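Local coordinates for lumazine protein (Photobacterium kishitanii, PDB 3A35), which binds a lumazine or flavin chromophore and probably serves as an antenna that shifts bacterial luciferase emission to shorter wavelength, at residues L43-S48 and L98-I102; D136-N141 and V178-N184; A9-K13 and H24-P29; D19-H24 and I67-R73. Numbering follows the deposited sequence.

Contact 1 of 4, residues L43-S48 and L98-I102. With RBF (riboflavin), chain C.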
loop_
_atom_site.group_PDB
_atom_site.type_symbol
_atom_site.label_atom_id
_atom_site.label_comp_id
_atom_site.label_asym_id
_atom_site.label_seq_id
_atom_site.Cartn_x
_atom_site.Cartn_y
_atom_site.Cartn_z
ATOM N N LEU A 43 -5.092 4.358 -5.561
ATOM C CA LEU A 43 -4.343 3.863 -4.369
ATOM C C LEU A 43 -2.841 4.001 -4.495
ATOM O O LEU A 43 -2.227 3.556 -5.456
ATOM C CB LEU A 43 -4.650 2.383 -4.103
ATOM C CG LEU A 43 -6.140 2.088 -3.935
ATOM C CD1 LEU A 43 -6.232 0.603 -3.463
ATOM C CD2 LEU A 43 -6.837 2.975 -2.896
ATOM N N VAL A 44 -2.281 4.617 -3.451
ATOM C CA VAL A 44 -0.824 4.715 -3.351
ATOM C C VAL A 44 -0.456 4.022 -2.030
ATOM O O VAL A 44 -0.949 4.386 -0.943
ATOM C CB VAL A 44 -0.404 6.206 -3.251
ATOM C CG1 VAL A 44 1.182 6.212 -3.106
ATOM C CG2 VAL A 44 -0.814 6.929 -4.489
ATOM N N ASN A 45 0.300 2.917 -2.152
ATOM C CA ASN A 45 0.451 2.082 -0.977
ATOM C C ASN A 45 -0.828 1.749 -0.278
ATOM O O ASN A 45 -0.957 1.609 0.969
ATOM C CB ASN A 45 1.405 2.618 0.074
ATOM C CG ASN A 45 2.880 2.514 -0.315
ATOM O OD1 ASN A 45 3.269 1.689 -1.125
ATOM N ND2 ASN A 45 3.728 3.311 0.353
ATOM N N GLY A 46 -1.869 1.445 -1.104
ATOM C CA GLY A 46 -3.175 1.009 -0.561
ATOM C C GLY A 46 -3.998 2.132 -0.031
ATOM O O GLY A 46 -5.196 1.884 0.367
ATOM N N CYS A 47 -3.533 3.397 -0.069
ATOM C CA CYS A 47 -4.326 4.501 0.488
ATOM C C CYS A 47 -4.953 5.309 -0.664
ATOM O O CYS A 47 -4.261 5.738 -1.562
ATOM C CB CYS A 47 -3.354 5.409 1.201
ATOM S SG CYS A 47 -4.138 6.808 2.087
ATOM N N SER A 48 -6.266 5.592 -0.531
ATOM C CA SER A 48 -6.882 6.460 -1.505
ATOM C C SER A 48 -6.300 7.895 -1.346
ATOM O O SER A 48 -6.450 8.514 -0.292
ATOM C CB SER A 48 -8.393 6.522 -1.329
ATOM O OG SER A 48 -9.006 5.315 -1.807
ATOM N N LEU A 98 -10.427 -3.854 -2.081
ATOM C CA LEU A 98 -9.968 -2.785 -1.086
ATOM C C LEU A 98 -10.680 -1.528 -1.292
ATOM O O LEU A 98 -11.021 -1.171 -2.434
ATOM C CB LEU A 98 -8.410 -2.548 -1.328
ATOM C CG LEU A 98 -7.530 -3.756 -1.069
ATOM C CD1 LEU A 98 -6.036 -3.232 -1.337
ATOM C CD2 LEU A 98 -7.675 -4.339 0.249
ATOM N N THR A 99 -10.968 -0.819 -0.201
ATOM C CA THR A 99 -11.569 0.486 -0.280
ATOM C C THR A 99 -10.606 1.685 -0.361
ATOM O O THR A 99 -10.981 2.746 -0.827
ATOM C CB THR A 99 -12.458 0.814 0.959
ATOM O OG1 THR A 99 -11.699 0.953 2.149
ATOM C CG2 THR A 99 -13.565 -0.205 1.194
ATOM N N GLY A 100 -9.342 1.391 0.054
ATOM C CA GLY A 100 -8.374 2.558 0.101
ATOM C C GLY A 100 -8.392 3.250 1.454
ATOM O O GLY A 100 -7.673 4.248 1.635
ATOM N N ASN A 101 -9.188 2.845 2.422
ATOM C CA ASN A 101 -9.246 3.466 3.776
ATOM C C ASN A 101 -8.297 2.651 4.616
ATOM O O ASN A 101 -8.603 1.534 5.065
ATOM C CB ASN A 101 -10.662 3.350 4.415
ATOM C CG ASN A 101 -10.662 3.948 5.811
ATOM O OD1 ASN A 101 -11.030 3.279 6.766
ATOM N ND2 ASN A 101 -10.296 5.133 5.927
ATOM N N ILE A 102 -7.031 3.144 4.812
ATOM C CA ILE A 102 -6.117 2.407 5.628
ATOM C C ILE A 102 -6.519 2.554 7.134
ATOM O O ILE A 102 -6.763 3.633 7.619
ATOM C CB ILE A 102 -4.677 3.021 5.405
ATOM C CG1 ILE A 102 -4.207 2.814 3.921
ATOM C CG2 ILE A 102 -3.696 2.564 6.411
ATOM C CD1 ILE A 102 -4.219 1.346 3.568
HETATM N N1 RBF C . -6.368 11.545 2.190
HETATM C C2 RBF C . -5.336 12.384 1.967
HETATM O O2 RBF C . -4.477 12.619 2.874
HETATM N N3 RBF C . -5.096 12.988 0.738
HETATM C C4 RBF C . -5.948 12.743 -0.367
HETATM O O4 RBF C . -5.687 13.304 -1.438
HETATM C C4A RBF C . -7.058 11.928 -0.075
HETATM N N5 RBF C . -8.017 11.744 -1.144
HETATM C C5A RBF C . -9.106 10.920 -0.864
HETATM C C6 RBF C . -10.089 10.851 -1.856
HETATM C C7 RBF C . -11.208 10.034 -1.533
HETATM C C7M RBF C . -12.319 10.012 -2.623
HETATM C C8 RBF C . -11.334 9.334 -0.371
HETATM C C8M RBF C . -12.505 8.469 -0.166
HETATM C C9 RBF C . -10.302 9.405 0.629
HETATM C C9A RBF C . -9.234 10.278 0.402
HETATM N N10 RBF C . -8.235 10.468 1.416
HETATM C C10 RBF C . -7.218 11.348 1.153
HETATM C "C1'" RBF C . -8.357 9.935 2.710
HETATM C "C2'" RBF C . -7.480 8.739 3.018
HETATM O "O2'" RBF C . -7.728 7.694 2.020
HETATM C "C3'" RBF C . -7.768 8.192 4.316
HETATM O "O3'" RBF C . -7.526 9.360 5.271
HETATM C "C4'" RBF C . -6.750 7.145 4.799
HETATM O "O4'" RBF C . -6.956 5.919 4.062
HETATM C "C5'" RBF C . -6.904 6.822 6.291
HETATM O "O5'" RBF C . -5.883 5.945 6.768
#
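This contact joins the two riboflavin synthase-like barrels of the chain at the chromophore site. A type I' beta turn from Val44 to Cys47 links strands 41-44 and 47-55 of the first barrel. The loop leading into the second barrel lies against it. Leu98 comes first and packs its CB 4.4 Å from Leu43 CD1. Thr99 turns its side chain away; its OG1 accepts from Asn101 N in an ST turn and also bonds Glu181. Gly100 is the most buried by this contact. Gly100 O accepts from Ser48 N at 2.9 Å, and Gly100 CA lies 3.3 Å from Gly46 O in a CA-H...O contact. A side chain here would clash with Ser48 OG and Leu43 CD2, so glycine is needed. Ile102 then packs CG1 on Cys47 CB at 3.9 Å. Both segments hold the ribityl chain of riboflavin. Riboflavin O2' donates to Ser48 O at 2.8 Å. Ile102 N donates to riboflavin O4' at 2.9 Å, and riboflavin O5' donates to Ile102 O at 2.6 Å.

Contact 2 of 4, residues D136-N141 and V178-N184; sequences DHIGIN and VNVETLN
Strands 137-140 and 178-182 pair antiparallel in the second six-stranded lumazine-binding barrel. Their axes approach to 4.7 Å at 153°. Gly139 and Glu181 form the hydrogen-bonded pair, CA-CA 4.7 Å. Gly139 N donates to Glu181 O at 2.9 Å, and Glu181 N to Gly139 O at 2.8 Å. Ile140 faces Val180 in a non-hydrogen-bonded pair, CA-CA 4.9 Å. Asn141 leaves the extended conformation at phi/psi 48/33, and its N donates to Asn179 O at 2.8 Å. Ile138 (chi1 t), Ile140 (chi1 m) and Val180 (chi1 t) share one face; Ile138 CD1 lies 3.7 Å from Val180 CG1. The Glu181 carboxylate accepts from Thr99 OG1 and Gly100 N. The Asn179 amide serves Thr71 N and Asn45 O, ties to the first barrel. At the other end the strands part and two waters bridge them. One donates to His137 O at 2.7 Å and accepts from Leu183 N at 3.0 Å. The second accepts from His137 N at 2.9 Å and donates to Leu183 O at 3.2 Å.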
loop_
_atom_site.group_PDB
_atom_site.type_symbol
_atom_site.label_atom_id
_atom_site.label_comp_id
_atom_site.label_asym_id
_atom_site.label_seq_id
_atom_site.Cartn_x
_atom_site.Cartn_y
_atom_site.Cartn_z
ATOM N N ASP A 136 -9.976 -14.072 6.532
ATOM C CA ASP A 136 -10.212 -12.923 5.711
ATOM C C ASP A 136 -8.920 -12.573 4.948
ATOM O O ASP A 136 -7.858 -13.093 5.245
ATOM C CB ASP A 136 -10.651 -11.761 6.609
ATOM C CG ASP A 136 -12.130 -11.840 6.990
ATOM O OD1 ASP A 136 -12.514 -11.007 7.836
ATOM O OD2 ASP A 136 -12.927 -12.671 6.412
ATOM N N HIS A 137 -9.095 -11.768 3.928
ATOM C CA HIS A 137 -8.002 -11.184 3.232
ATOM C C HIS A 137 -7.618 -9.959 4.066
ATOM O O HIS A 137 -8.273 -9.521 5.024
ATOM C CB HIS A 137 -8.446 -10.699 1.832
ATOM C CG HIS A 137 -8.293 -11.700 0.700
ATOM N ND1 HIS A 137 -8.763 -12.987 0.778
ATOM C CD2 HIS A 137 -7.781 -11.559 -0.555
ATOM C CE1 HIS A 137 -8.517 -13.621 -0.363
ATOM N NE2 HIS A 137 -7.917 -12.778 -1.186
ATOM N N ILE A 138 -6.443 -9.447 3.724
ATOM C CA ILE A 138 -5.977 -8.205 4.356
ATOM C C ILE A 138 -5.211 -7.503 3.214
ATOM O O ILE A 138 -4.548 -8.079 2.367
ATOM C CB ILE A 138 -5.110 -8.493 5.555
ATOM C CG1 ILE A 138 -4.845 -7.200 6.383
ATOM C CG2 ILE A 138 -3.768 -9.153 5.243
ATOM C CD1 ILE A 138 -4.269 -7.535 7.741
ATOM N N GLY A 139 -5.262 -6.165 3.295
ATOM C CA GLY A 139 -4.414 -5.290 2.404
ATOM C C GLY A 139 -3.164 -4.809 3.163
ATOM O O GLY A 139 -3.272 -4.221 4.216
ATOM N N ILE A 140 -2.028 -5.039 2.521
ATOM C CA ILE A 140 -0.720 -4.569 3.075
ATOM C C ILE A 140 -0.137 -3.720 1.916
ATOM O O ILE A 140 0.160 -4.231 0.826
ATOM C CB ILE A 140 0.261 -5.724 3.369
ATOM C CG1 ILE A 140 -0.364 -6.647 4.461
ATOM C CG2 ILE A 140 1.593 -5.105 3.763
ATOM C CD1 ILE A 140 -0.608 -5.972 5.739
ATOM N N ASN A 141 0.010 -2.404 2.184
ATOM C CA ASN A 141 0.432 -1.511 1.121
ATOM C C ASN A 141 -0.297 -1.639 -0.222
ATOM O O ASN A 141 0.294 -1.429 -1.286
ATOM C CB ASN A 141 1.951 -1.578 0.882
ATOM C CG ASN A 141 2.839 -1.065 1.973
ATOM O OD1 ASN A 141 4.134 -1.334 1.804
ATOM N ND2 ASN A 141 2.379 -0.331 2.879
ATOM N N VAL A 178 4.213 -0.501 7.414
ATOM C CA VAL A 178 3.271 -0.780 6.265
ATOM C C VAL A 178 1.905 -0.231 6.599
ATOM O O VAL A 178 1.505 -0.123 7.745
ATOM C CB VAL A 178 3.199 -2.281 5.991
ATOM C CG1 VAL A 178 4.492 -2.893 5.592
ATOM C CG2 VAL A 178 2.602 -3.054 7.185
ATOM N N ASN A 179 1.180 0.101 5.522
ATOM C CA ASN A 179 -0.259 0.496 5.635
ATOM C C ASN A 179 -1.109 -0.747 5.625
ATOM O O ASN A 179 -1.022 -1.567 4.696
ATOM C CB ASN A 179 -0.680 1.321 4.407
ATOM C CG ASN A 179 0.021 2.683 4.345
ATOM O OD1 ASN A 179 0.426 3.256 5.403
ATOM N ND2 ASN A 179 0.070 3.288 3.176
ATOM N N VAL A 180 -1.963 -0.875 6.660
ATOM C CA VAL A 180 -2.896 -2.076 6.700
ATOM C C VAL A 180 -4.312 -1.643 6.468
ATOM O O VAL A 180 -4.796 -0.614 7.054
ATOM C CB VAL A 180 -2.731 -2.720 8.122
ATOM C CG1 VAL A 180 -3.754 -3.908 8.264
ATOM C CG2 VAL A 180 -1.316 -3.083 8.447
ATOM N N GLU A 181 -4.968 -2.404 5.577
ATOM C CA GLU A 181 -6.420 -2.223 5.356
ATOM C C GLU A 181 -7.026 -3.565 5.773
ATOM O O GLU A 181 -6.784 -4.610 5.182
ATOM C CB GLU A 181 -6.855 -1.874 3.933
ATOM C CG GLU A 181 -8.382 -1.726 3.882
ATOM C CD GLU A 181 -8.881 -1.220 2.670
ATOM O OE1 GLU A 181 -8.232 -0.738 1.752
ATOM O OE2 GLU A 181 -10.143 -1.370 2.522
ATOM N N THR A 182 -7.815 -3.538 6.857
ATOM C CA THR A 182 -8.567 -4.737 7.242
ATOM C C THR A 182 -9.919 -4.718 6.500
ATOM O O THR A 182 -10.517 -3.663 6.223
ATOM C CB THR A 182 -8.798 -4.787 8.746
ATOM O OG1 THR A 182 -9.531 -3.614 9.104
ATOM C CG2 THR A 182 -7.426 -4.798 9.477
ATOM N N LEU A 183 -10.440 -5.949 6.316
ATOM C CA LEU A 183 -11.464 -6.307 5.310
ATOM C C LEU A 183 -12.409 -7.320 5.892
ATOM O O LEU A 183 -12.585 -8.419 5.269
ATOM C CB LEU A 183 -10.813 -6.999 4.112
ATOM C CG LEU A 183 -9.766 -6.258 3.318
ATOM C CD1 LEU A 183 -9.201 -7.178 2.297
ATOM C CD2 LEU A 183 -10.309 -4.960 2.595
ATOM N N ASN A 184 -13.074 -6.974 6.996
ATOM C CA ASN A 184 -13.281 -5.596 7.530
ATOM C C ASN A 184 -13.963 -5.627 8.902
ATOM O O ASN A 184 -14.915 -6.420 9.124
ATOM C CB ASN A 184 -14.176 -4.760 6.589
ATOM C CG ASN A 184 -15.010 -5.623 5.676
ATOM O OD1 ASN A 184 -15.984 -6.309 6.102
ATOM N ND2 ASN A 184 -14.606 -5.636 4.402
HETATM O O HOH W 1 -8.617 -8.100 7.244
HETATM O O HOH W 2 -11.696 -10.672 3.169
#

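Contact 3 of 4, residues A9-K13 and H24-P29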
loop_
_atom_site.group_PDB
_atom_site.type_symbol
_atom_site.label_atom_id
_atom_site.label_comp_id
_atom_site.label_asym_id
_atom_site.label_seq_id
_atom_site.Cartn_x
_atom_site.Cartn_y
_atom_site.Cartn_z
ATOM N N ALA A 9 4.955 0.487 -9.813
ATOM C CA ALA A 9 5.656 1.065 -8.661
ATOM C C ALA A 9 5.949 2.504 -9.074
ATOM O O ALA A 9 6.383 2.792 -10.193
ATOM C CB ALA A 9 6.988 0.296 -8.512
ATOM N N GLY A 10 5.714 3.417 -8.116
ATOM C CA GLY A 10 6.179 4.773 -8.234
ATOM C C GLY A 10 7.443 5.009 -7.371
ATOM O O GLY A 10 7.650 4.243 -6.420
ATOM N N ILE A 11 8.250 6.005 -7.727
ATOM C CA ILE A 11 9.408 6.310 -6.927
ATOM C C ILE A 11 9.248 7.762 -6.413
ATOM O O ILE A 11 9.026 8.686 -7.214
ATOM C CB ILE A 11 10.638 6.134 -7.756
ATOM C CG1 ILE A 11 10.835 4.667 -8.268
ATOM C CG2 ILE A 11 11.895 6.604 -6.933
ATOM C CD1 ILE A 11 11.200 3.666 -7.174
ATOM N N ILE A 12 9.322 7.945 -5.119
ATOM C CA ILE A 12 9.122 9.326 -4.581
ATOM C C ILE A 12 10.270 10.231 -5.062
ATOM O O ILE A 12 11.486 9.851 -4.919
ATOM C CB ILE A 12 9.086 9.318 -3.089
ATOM C CG1 ILE A 12 7.945 8.454 -2.531
ATOM C CG2 ILE A 12 9.000 10.764 -2.539
ATOM C CD1 ILE A 12 7.883 8.390 -1.089
ATOM N N LYS A 13 9.938 11.322 -5.714
ATOM C CA LYS A 13 10.943 12.249 -6.319
ATOM C C LYS A 13 11.113 13.468 -5.407
ATOM O O LYS A 13 12.262 13.999 -5.269
ATOM C CB LYS A 13 10.433 12.612 -7.666
ATOM C CG LYS A 13 11.399 13.493 -8.383
ATOM C CD LYS A 13 11.239 13.715 -9.798
ATOM C CE LYS A 13 12.586 14.066 -10.556
ATOM N NZ LYS A 13 11.972 14.588 -11.877
ATOM N N HIS A 24 3.758 14.973 -1.814
ATOM C CA HIS A 24 4.692 14.066 -2.369
ATOM C C HIS A 24 4.569 14.069 -3.905
ATOM O O HIS A 24 3.422 13.924 -4.461
ATOM C CB HIS A 24 4.409 12.635 -1.925
ATOM C CG HIS A 24 4.735 12.387 -0.500
ATOM N ND1 HIS A 24 5.152 11.186 -0.017
ATOM C CD2 HIS A 24 4.765 13.244 0.566
ATOM C CE1 HIS A 24 5.380 11.255 1.287
ATOM N NE2 HIS A 24 5.120 12.510 1.694
ATOM N N GLY A 25 5.719 14.233 -4.620
ATOM C CA GLY A 25 5.768 14.106 -6.043
ATOM C C GLY A 25 6.341 12.737 -6.360
ATOM O O GLY A 25 7.490 12.478 -5.890
ATOM N N ILE A 26 5.650 11.955 -7.123
ATOM C CA ILE A 26 6.007 10.536 -7.330
ATOM C C ILE A 26 6.212 10.341 -8.814
ATOM O O ILE A 26 5.309 10.544 -9.633
ATOM C CB ILE A 26 4.885 9.623 -6.759
ATOM C CG1 ILE A 26 4.649 9.938 -5.253
ATOM C CG2 ILE A 26 5.300 8.174 -6.926
ATOM C CD1 ILE A 26 3.492 9.122 -4.636
ATOM N N THR A 27 7.399 9.834 -9.230
ATOM C CA THR A 27 7.600 9.429 -10.634
ATOM C C THR A 27 6.844 8.186 -10.940
ATOM O O THR A 27 6.955 7.121 -10.258
ATOM C CB THR A 27 9.101 9.122 -10.824
ATOM O OG1 THR A 27 9.847 10.307 -10.527
ATOM C CG2 THR A 27 9.390 8.689 -12.264
ATOM N N PHE A 28 6.018 8.266 -11.990
ATOM C CA PHE A 28 5.175 7.166 -12.385
ATOM C C PHE A 28 5.695 6.487 -13.630
ATOM O O PHE A 28 6.195 7.176 -14.476
ATOM C CB PHE A 28 3.728 7.608 -12.731
ATOM C CG PHE A 28 2.758 7.702 -11.567
ATOM C CD1 PHE A 28 3.172 8.007 -10.267
ATOM C CD2 PHE A 28 1.409 7.473 -11.800
ATOM C CE1 PHE A 28 2.231 8.028 -9.228
ATOM C CE2 PHE A 28 0.439 7.575 -10.757
ATOM C CZ PHE A 28 0.839 7.861 -9.535
ATOM N N PRO A 29 5.492 5.179 -13.707
ATOM C CA PRO A 29 5.811 4.507 -14.989
ATOM C C PRO A 29 4.852 4.969 -16.057
ATOM O O PRO A 29 3.689 5.336 -15.775
ATOM C CB PRO A 29 5.666 2.997 -14.643
ATOM C CG PRO A 29 4.939 2.894 -13.396
ATOM C CD PRO A 29 4.947 4.264 -12.667
HETATM O O HOH W 3 10.796 11.873 -12.639
#
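Side chains alternate between two faces along these paired strands. Ile12 and Ile26 point to the inner face. Ile12 takes chi1 m and chi2 t, and its CD1 comes 4.1 Å from His24 ND1. Ile26 has the same rotamer. Ile26 CG2 lies 3.7 Å from Gly10 CA, a spot that a side chain on Gly10 would fill with a clash. Phe61, Val81 and Val44 also touch Ile26. The ring of His24 is held by Gln22, to which its NE2 donates. ND1 is buried here without a polar partner. The backbones form the beta hairpin that opens the first six-stranded barrel, strand 8-17 against strand 22-27. Ile11 and Thr27 form a hydrogen-bonded pair: Ile11 N donates to Thr27 O at 3.1 Å, and Thr27 N to Ile11 O at 2.8 Å. Lys13 N adds a bond to Gly25 O at 2.7 Å. On the outer face Ile11 (chi1 m, chi2 m) packs on Lys80 of strand 80-84. Thr27, chi1 m, places OG1 3.7 Å from Lys13 CB. The Lys13 chain is extended, all four chi angles t. A water accepts from Lys13 NZ at 3.1 Å and sits 2.8 Å from Thr27 OG1. Beyond the strand, the CA-to-CB bond of Phe28 points away, and its ring packs on Val59 and Leu83. Pro29, the N-cap residue of helix 30-34, sets its CD 3.2 Å from Ala9 O.

Contact 4 of 4, residues D19-H24 and I67-R73. With RBF (riboflavin), chain C.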
loop_
_atom_site.group_PDB
_atom_site.type_symbol
_atom_site.label_atom_id
_atom_site.label_comp_id
_atom_site.label_asym_id
_atom_site.label_seq_id
_atom_site.Cartn_x
_atom_site.Cartn_y
_atom_site.Cartn_z
ATOM N N ASP A 19 4.322 20.126 7.821
ATOM C CA ASP A 19 3.894 19.825 9.209
ATOM C C ASP A 19 2.605 18.901 9.432
ATOM O O ASP A 19 2.719 17.678 9.760
ATOM C CB ASP A 19 3.781 21.149 9.976
ATOM C CG ASP A 19 3.651 20.916 11.484
ATOM O OD1 ASP A 19 3.766 21.905 12.251
ATOM O OD2 ASP A 19 3.447 19.722 11.883
ATOM N N ASP A 20 1.396 19.424 9.311
ATOM C CA ASP A 20 0.290 18.462 9.359
ATOM C C ASP A 20 -0.134 18.073 7.930
ATOM O O ASP A 20 -1.193 17.462 7.693
ATOM C CB ASP A 20 -0.872 18.949 10.258
ATOM C CG ASP A 20 -1.449 20.252 9.781
ATOM O OD1 ASP A 20 -0.862 20.830 8.793
ATOM O OD2 ASP A 20 -2.481 20.694 10.363
ATOM N N THR A 21 0.695 18.367 6.941
ATOM C CA THR A 21 0.368 17.885 5.586
ATOM C C THR A 21 1.743 17.678 4.978
ATOM O O THR A 21 2.798 18.281 5.435
ATOM C CB THR A 21 -0.514 18.848 4.789
ATOM O OG1 THR A 21 -0.892 18.455 3.444
ATOM C CG2 THR A 21 0.031 20.206 4.696
ATOM N N GLN A 22 1.759 16.868 3.920
ATOM C CA GLN A 22 2.953 16.787 3.076
ATOM C C GLN A 22 2.532 16.699 1.659
ATOM O O GLN A 22 1.527 16.020 1.336
ATOM C CB GLN A 22 3.779 15.563 3.392
ATOM C CG GLN A 22 4.403 15.615 4.769
ATOM C CD GLN A 22 5.236 14.435 5.134
ATOM O OE1 GLN A 22 5.375 13.479 4.364
ATOM N NE2 GLN A 22 5.962 14.508 6.257
ATOM N N ARG A 23 3.316 17.209 0.726
ATOM C CA ARG A 23 3.064 16.988 -0.697
ATOM C C ARG A 23 4.157 16.122 -1.243
ATOM O O ARG A 23 5.358 16.453 -1.115
ATOM C CB ARG A 23 2.931 18.330 -1.484
ATOM C CG ARG A 23 2.861 18.106 -2.979
ATOM C CD ARG A 23 2.457 19.342 -3.755
ATOM N NE ARG A 23 1.121 19.786 -3.333
ATOM C CZ ARG A 23 0.578 20.920 -3.816
ATOM N NH1 ARG A 23 1.291 21.696 -4.626
ATOM N NH2 ARG A 23 -0.586 21.307 -3.326
ATOM N N HIS A 24 3.758 14.973 -1.814
ATOM C CA HIS A 24 4.692 14.066 -2.369
ATOM C C HIS A 24 4.569 14.069 -3.905
ATOM O O HIS A 24 3.422 13.924 -4.461
ATOM C CB HIS A 24 4.409 12.635 -1.925
ATOM C CG HIS A 24 4.735 12.387 -0.500
ATOM N ND1 HIS A 24 5.152 11.186 -0.017
ATOM C CD2 HIS A 24 4.765 13.244 0.566
ATOM C CE1 HIS A 24 5.380 11.255 1.287
ATOM N NE2 HIS A 24 5.120 12.510 1.694
ATOM N N ILE A 67 -2.639 11.626 7.072
ATOM C CA ILE A 67 -1.211 11.758 7.580
ATOM C C ILE A 67 -0.964 11.023 8.904
ATOM O O ILE A 67 0.184 10.668 9.225
ATOM C CB ILE A 67 -0.849 13.203 7.673
ATOM C CG1 ILE A 67 0.678 13.323 7.736
ATOM C CG2 ILE A 67 -1.415 13.812 8.957
ATOM C CD1 ILE A 67 1.187 14.631 7.388
ATOM N N ASN A 68 -2.003 10.821 9.707
ATOM C CA ASN A 68 -1.855 10.211 11.042
ATOM C C ASN A 68 -2.054 8.751 11.098
ATOM O O ASN A 68 -1.887 8.107 12.176
ATOM C CB ASN A 68 -2.880 10.866 12.005
ATOM C CG ASN A 68 -2.598 12.331 12.187
ATOM O OD1 ASN A 68 -3.447 13.176 11.962
ATOM N ND2 ASN A 68 -1.361 12.612 12.577
ATOM N N THR A 69 -2.496 8.108 9.947
ATOM C CA THR A 69 -2.834 6.655 10.006
ATOM C C THR A 69 -2.159 5.860 8.859
ATOM O O THR A 69 -2.508 4.733 8.602
ATOM C CB THR A 69 -4.372 6.528 9.792
ATOM O OG1 THR A 69 -4.786 7.342 8.717
ATOM C CG2 THR A 69 -5.089 7.002 11.089
ATOM N N THR A 70 -1.108 6.472 8.296
ATOM C CA THR A 70 -0.350 5.837 7.176
ATOM C C THR A 70 1.138 6.084 7.316
ATOM O O THR A 70 1.565 6.892 8.169
ATOM C CB THR A 70 -0.813 6.433 5.783
ATOM O OG1 THR A 70 -0.526 7.846 5.808
ATOM C CG2 THR A 70 -2.328 6.230 5.560
ATOM N N THR A 71 1.923 5.457 6.441
ATOM C CA THR A 71 3.389 5.604 6.490
ATOM C C THR A 71 3.908 6.834 5.834
ATOM O O THR A 71 5.167 7.081 5.877
ATOM C CB THR A 71 4.015 4.308 5.948
ATOM O OG1 THR A 71 3.596 4.232 4.600
ATOM C CG2 THR A 71 3.568 3.122 6.734
ATOM N N PHE A 72 3.065 7.582 5.083
ATOM C CA PHE A 72 3.631 8.650 4.242
ATOM C C PHE A 72 4.552 9.665 4.983
ATOM O O PHE A 72 5.603 10.010 4.422
ATOM C CB PHE A 72 2.522 9.424 3.593
ATOM C CG PHE A 72 1.801 8.631 2.530
ATOM C CD1 PHE A 72 2.412 8.408 1.314
ATOM C CD2 PHE A 72 0.566 8.072 2.772
ATOM C CE1 PHE A 72 1.704 7.674 0.319
ATOM C CE2 PHE A 72 -0.119 7.336 1.791
ATOM C CZ PHE A 72 0.459 7.109 0.586
ATOM N N ARG A 73 4.230 9.915 6.236
ATOM C CA ARG A 73 4.894 10.999 6.990
ATOM C C ARG A 73 6.337 10.671 7.043
ATOM O O ARG A 73 7.181 11.658 6.985
ATOM C CB ARG A 73 4.204 11.079 8.360
ATOM C CG ARG A 73 4.811 12.151 9.363
ATOM C CD ARG A 73 3.966 12.310 10.589
ATOM N NE ARG A 73 3.379 11.056 11.119
ATOM C CZ ARG A 73 2.217 11.002 11.774
ATOM N NH1 ARG A 73 1.562 12.136 11.959
ATOM N NH2 ARG A 73 1.744 9.867 12.267
HETATM N N1 RBF C . -6.368 11.545 2.190
HETATM C C2 RBF C . -5.336 12.384 1.967
HETATM O O2 RBF C . -4.477 12.619 2.874
HETATM N N3 RBF C . -5.096 12.988 0.738
HETATM C C4 RBF C . -5.948 12.743 -0.367
HETATM O O4 RBF C . -5.687 13.304 -1.438
HETATM C C4A RBF C . -7.058 11.928 -0.075
HETATM N N5 RBF C . -8.017 11.744 -1.144
HETATM C C5A RBF C . -9.106 10.920 -0.864
HETATM C C6 RBF C . -10.089 10.851 -1.856
HETATM C C7 RBF C . -11.208 10.034 -1.533
HETATM C C7M RBF C . -12.319 10.012 -2.623
HETATM C C8 RBF C . -11.334 9.334 -0.371
HETATM C C8M RBF C . -12.505 8.469 -0.166
HETATM C C9 RBF C . -10.302 9.405 0.629
HETATM C C9A RBF C . -9.234 10.278 0.402
HETATM N N10 RBF C . -8.235 10.468 1.416
HETATM C C10 RBF C . -7.218 11.348 1.153
HETATM C "C1'" RBF C . -8.357 9.935 2.710
HETATM C "C2'" RBF C . -7.480 8.739 3.018
HETATM O "O2'" RBF C . -7.728 7.694 2.020
HETATM C "C3'" RBF C . -7.768 8.192 4.316
HETATM O "O3'" RBF C . -7.526 9.360 5.271
HETATM C "C4'" RBF C . -6.750 7.145 4.799
HETATM O "O4'" RBF C . -6.956 5.919 4.062
HETATM C "C5'" RBF C . -6.904 6.822 6.291
HETATM O "O5'" RBF C . -5.883 5.945 6.768
#
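Residues 19-24 run from an exposed turn into strand 22-27, and their inner side meets the loop between strands 58-63 and 80-84. Asp20 comes near with its backbone: its O is 3.7 Å from Ile67 CD1. Ile67 CD1 also lies 3.8 Å from Thr21 N. Thr21 turns its side chain away and bonds Ile63 O. Gln22 points toward the loop. Gln22 NE2 donates to Arg73 O at 3.2 Å, and Gln22 OE1 accepts from His24 NE2 at 2.9 Å. His24 closes the contact in an offset edge-to-face pair, with the edge of Phe72 toward the imidazole face. The ring centroids are 5.8 Å apart and the planes meet at 81°. The same loop reaches riboflavin, where Thr69 OG1 lies 2.6 Å from O5'. Phe72 also packs on Cys47 and Ile63. The loop thus runs from strand 22-27 to the ribityl end of the pocket. With NE2 donating to Gln22, His24 bears a proton there, and the Gln22 amide is used at both ends.

In the fold
Contacts 1 and 2 are buried near the middle of the chain; contacts 3 and 4 are partly buried and lie farther out. Contacts 2 and 3 are both antiparallel strand pairs, one in each barrel, and they do not touch. Backbone bonds dominate both. Contacts 1 and 4 instead set loops against the first barrel, and both reach riboflavin. They meet where Phe72 packs on Cys47. Contact 4 shares His24 and strand 22-27 with contact 3, but relies on side-chain bonds and an aromatic pair. In contact 2, Glu181 holds the contact 1 loop within the second repeat, while Asn179 reaches across to Thr71 of contact 4 and so joins the two barrels.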